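Local coordinates for probable branched-chain amino acid ABC transporter, amino acid binding protein (Thermus thermophilus, PDB 3LKB), which binds valine and probably serves as the substrate-binding component of a branched-chain amino acid ABC transporter, passing it to the membrane importer, at the valine site. Sequence-based numbering; all coordinates share one arbitrary frame.

The valine site. Residues 20, 58, 82-84, 104-105, 126, 155, 232. With VAL (valine), chain B.
The valine lies in the interlobe cleft of a leucine-binding-type periplasmic binding protein, buried to the last of its surface, so the pocket has no edge open to solvent. Two aromatic faces form floor and lid. Tyr82, with CG anti to the backbone N (chi1 -174°), is the floor: its ring lies flat beneath the carboxylate carbon, and VAL C sits 4.0 Å from the centroid of the Tyr82 ring. On the opposite side Phe155, in the short helix 154-157, is the lid: CG is swung toward anti to the backbone N (chi1 153°), bringing the ring face over the amino nitrogen, with VAL N 3.6 Å above the plane of the Phe155 ring and over its centre. If that amino group is charged, the ring's pi cloud would probably suit it. The base of the same side chain presses on the branch point, Phe155 CG to VAL CB at 3.2 Å. An alanine here would probably lose both the aromatic cover of the amino group and the packing on the isopropyl branch. The walls round the isopropyl end come from several directions: Ala83 CA touches VAL CG1 at 3.3 Å, Tyr58 meets the same methyl at its ring edge, hydroxyl foremost, and Ser105 CB meets VAL CG2 at 3.3 Å. Thr84 and Tyr126 close in on CG2 with their hydroxyls; all three hydroxyls are modelled too near the methyls for the spacing to be interpreted. Thr84 OG1 is hydrogen-bonded to Ser105 OG (2.8 Å), which probably steadies this corner. Tyr232 and Ala104 wall the carboxyl oxygen. Tyr232 OH contacts VAL O at 3.3 Å without a hydrogen bond and instead bonds Ala104 O at 2.5 Å, from above the carbonyl plane. Thr20 borders the amino end with its methyl CG2 and hydroxyl OG1. Valine's N and O make no hydrogen bond with the residues described, so shape and packing carry the contact here.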
ATOM      1  N   THR A  20       1.275  -7.617  -4.931  1.00  9.17           N
ATOM      2  CA  THR A  20       2.015  -6.943  -6.028  1.00 10.77           C
ATOM      3  C   THR A  20       2.104  -5.435  -5.811  1.00 11.30           C
ATOM      4  O   THR A  20       2.702  -4.700  -6.625  1.00 12.34           O
ATOM      5  CB  THR A  20       1.267  -7.277  -7.340  1.00 11.17           C
ATOM      6  OG1 THR A  20       1.802  -8.494  -7.908  1.00 15.37           O
ATOM      7  CG2 THR A  20       1.256  -6.237  -8.227  1.00  8.07           C
ATOM      8  N   TYR A  58      -5.501  -6.307  -7.249  1.00  9.27           N
ATOM      9  CA  TYR A  58      -5.095  -7.508  -7.966  1.00  9.19           C
ATOM     10  C   TYR A  58      -6.240  -8.493  -8.056  1.00  8.67           C
ATOM     11  O   TYR A  58      -6.003  -9.665  -8.187  1.00  7.71           O
ATOM     12  CB  TYR A  58      -3.909  -8.207  -7.260  1.00  8.69           C
ATOM     13  CG  TYR A  58      -2.901  -8.785  -8.220  1.00  8.21           C
ATOM     14  CD1 TYR A  58      -2.293  -7.972  -9.162  1.00  6.77           C
ATOM     15  CD2 TYR A  58      -2.574 -10.143  -8.210  1.00  7.43           C
ATOM     16  CE1 TYR A  58      -1.390  -8.482 -10.054  1.00  8.29           C
ATOM     17  CE2 TYR A  58      -1.654 -10.671  -9.124  1.00  6.84           C
ATOM     18  CZ  TYR A  58      -1.061  -9.821 -10.026  1.00  5.89           C
ATOM     19  OH  TYR A  58      -0.154 -10.268 -10.919  1.00  6.13           O
ATOM     20  N   TYR A  82      -3.082  -3.102 -15.674  1.00  8.33           N
ATOM     21  CA  TYR A  82      -2.086  -3.549 -14.710  1.00  6.81           C
ATOM     22  C   TYR A  82      -1.787  -5.031 -14.784  1.00  6.59           C
ATOM     23  O   TYR A  82      -0.843  -5.399 -15.488  1.00  6.74           O
ATOM     24  CB  TYR A  82      -2.508  -3.143 -13.321  1.00  6.48           C
ATOM     25  CG  TYR A  82      -1.486  -3.429 -12.256  1.00  5.31           C
ATOM     26  CD1 TYR A  82      -0.297  -2.713 -12.221  1.00  2.32           C
ATOM     27  CD2 TYR A  82      -1.728  -4.392 -11.261  1.00  3.41           C
ATOM     28  CE1 TYR A  82       0.649  -2.937 -11.246  1.00  2.45           C
ATOM     29  CE2 TYR A  82      -0.775  -4.641 -10.277  1.00  4.96           C
ATOM     30  CZ  TYR A  82       0.416  -3.898 -10.285  1.00  3.92           C
ATOM     31  OH  TYR A  82       1.377  -4.076  -9.313  1.00  5.66           O
ATOM     32  N   ALA A  83      -2.542  -5.864 -14.089  1.00  5.82           N
ATOM     33  CA  ALA A  83      -2.251  -7.274 -13.889  1.00  7.17           C
ATOM     34  C   ALA A  83      -2.276  -8.145 -15.121  1.00  8.55           C
ATOM     35  O   ALA A  83      -3.060  -7.961 -15.946  1.00 10.17           O
ATOM     36  CB  ALA A  83      -3.100  -7.847 -12.859  1.00  6.25           C
ATOM     37  N   THR A  84      -1.375  -9.089 -15.193  1.00 10.05           N
ATOM     38  CA  THR A  84      -1.336 -10.079 -16.248  1.00 10.89           C
ATOM     39  C   THR A  84      -2.642 -10.869 -16.338  1.00 11.18           C
ATOM     40  O   THR A  84      -3.166 -11.041 -17.374  1.00 11.84           O
ATOM     41  CB  THR A  84      -0.147 -11.067 -16.093  1.00 20.00           C
ATOM     42  OG1 THR A  84       1.073 -10.407 -16.192  1.00 20.00           O
ATOM     43  CG2 THR A  84      -0.199 -12.118 -17.108  1.00 20.00           C
ATOM     44  N   ALA A 104       0.823  -2.305 -17.520  1.00  7.88           N
ATOM     45  CA  ALA A 104       2.003  -2.494 -16.677  1.00  7.93           C
ATOM     46  C   ALA A 104       2.560  -3.910 -16.805  1.00  7.42           C
ATOM     47  O   ALA A 104       3.722  -4.116 -16.604  1.00  7.57           O
ATOM     48  CB  ALA A 104       1.657  -2.223 -15.221  1.00  6.67           C
ATOM     49  N   SER A 105       1.691  -4.881 -17.053  1.00  7.27           N
ATOM     50  CA  SER A 105       2.112  -6.231 -17.286  1.00  7.98           C
ATOM     51  C   SER A 105       2.966  -6.236 -18.553  1.00  8.28           C
ATOM     52  O   SER A 105       2.583  -5.645 -19.571  1.00  8.37           O
ATOM     53  CB  SER A 105       0.893  -7.112 -17.582  1.00  8.16           C
ATOM     54  OG  SER A 105       1.313  -8.356 -18.121  1.00  7.65           O
ATOM     55  N   TYR A 126       8.433  -9.946 -20.095  1.00  9.77           N
ATOM     56  CA  TYR A 126       9.024 -10.791 -19.056  1.00 10.38           C
ATOM     57  C   TYR A 126       9.891 -11.871 -19.681  1.00  9.79           C
ATOM     58  O   TYR A 126      10.994 -12.136 -19.199  1.00  9.59           O
ATOM     59  CB  TYR A 126       7.948 -11.488 -18.175  1.00 10.23           C
ATOM     60  CG  TYR A 126       7.000 -10.539 -17.465  1.00 11.14           C
ATOM     61  CD1 TYR A 126       7.499  -9.451 -16.781  1.00 11.98           C
ATOM     62  CD2 TYR A 126       5.590 -10.732 -17.484  1.00 10.86           C
ATOM     63  CE1 TYR A 126       6.695  -8.605 -16.138  1.00 11.53           C
ATOM     64  CE2 TYR A 126       4.763  -9.854 -16.837  1.00  5.49           C
ATOM     65  CZ  TYR A 126       5.348  -8.790 -16.169  1.00  8.64           C
ATOM     66  OH  TYR A 126       4.662  -7.851 -15.498  1.00  7.68           O
ATOM     67  N   PHE A 155       1.130 -13.819 -13.667  1.00 10.15           N
ATOM     68  CA  PHE A 155       2.336 -12.940 -13.681  1.00  9.78           C
ATOM     69  C   PHE A 155       3.677 -13.671 -13.408  1.00 10.10           C
ATOM     70  O   PHE A 155       4.677 -13.494 -14.135  1.00  9.72           O
ATOM     71  CB  PHE A 155       2.115 -11.764 -12.732  1.00  9.38           C
ATOM     72  CG  PHE A 155       3.387 -11.159 -12.128  1.00 11.81           C
ATOM     73  CD1 PHE A 155       4.402 -10.624 -12.936  1.00 10.22           C
ATOM     74  CD2 PHE A 155       3.511 -11.046 -10.735  1.00 10.29           C
ATOM     75  CE1 PHE A 155       5.528  -9.996 -12.356  1.00 12.39           C
ATOM     76  CE2 PHE A 155       4.619 -10.424 -10.159  1.00 12.49           C
ATOM     77  CZ  PHE A 155       5.644  -9.907 -10.973  1.00 11.20           C
ATOM     78  N   TYR A 232      10.112  -6.310 -12.444  1.00  6.21           N
ATOM     79  CA  TYR A 232       9.497  -6.026 -11.173  1.00  5.73           C
ATOM     80  C   TYR A 232      10.251  -6.458  -9.911  1.00  6.60           C
ATOM     81  O   TYR A 232       9.843  -6.122  -8.802  1.00  6.96           O
ATOM     82  CB  TYR A 232       8.058  -6.536 -11.165  1.00  5.09           C
ATOM     83  CG  TYR A 232       7.172  -5.640 -12.021  1.00  6.87           C
ATOM     84  CD1 TYR A 232       6.660  -6.103 -13.259  1.00  7.17           C
ATOM     85  CD2 TYR A 232       6.942  -4.293 -11.673  1.00  3.66           C
ATOM     86  CE1 TYR A 232       5.898  -5.286 -14.081  1.00  7.36           C
ATOM     87  CE2 TYR A 232       6.155  -3.461 -12.501  1.00  4.19           C
ATOM     88  CZ  TYR A 232       5.621  -3.978 -13.685  1.00  6.77           C
ATOM     89  OH  TYR A 232       4.876  -3.212 -14.535  1.00  5.04           O
TER
HETATM   90  N   VAL B 393       2.795  -7.352 -11.289  1.00 17.73           N
HETATM   91  CA  VAL B 393       2.619  -7.309 -12.792  1.00 16.42           C
HETATM   92  C   VAL B 393       1.797  -6.168 -13.283  1.00 18.37           C
HETATM   93  O   VAL B 393       2.434  -5.188 -13.598  1.00 21.88           O
HETATM   94  CB  VAL B 393       1.957  -8.542 -13.363  1.00 15.87           C
HETATM   95  CG1 VAL B 393       0.576  -8.675 -12.940  1.00 11.82           C
HETATM   96  CG2 VAL B 393       1.995  -8.442 -14.757  1.00 12.79           C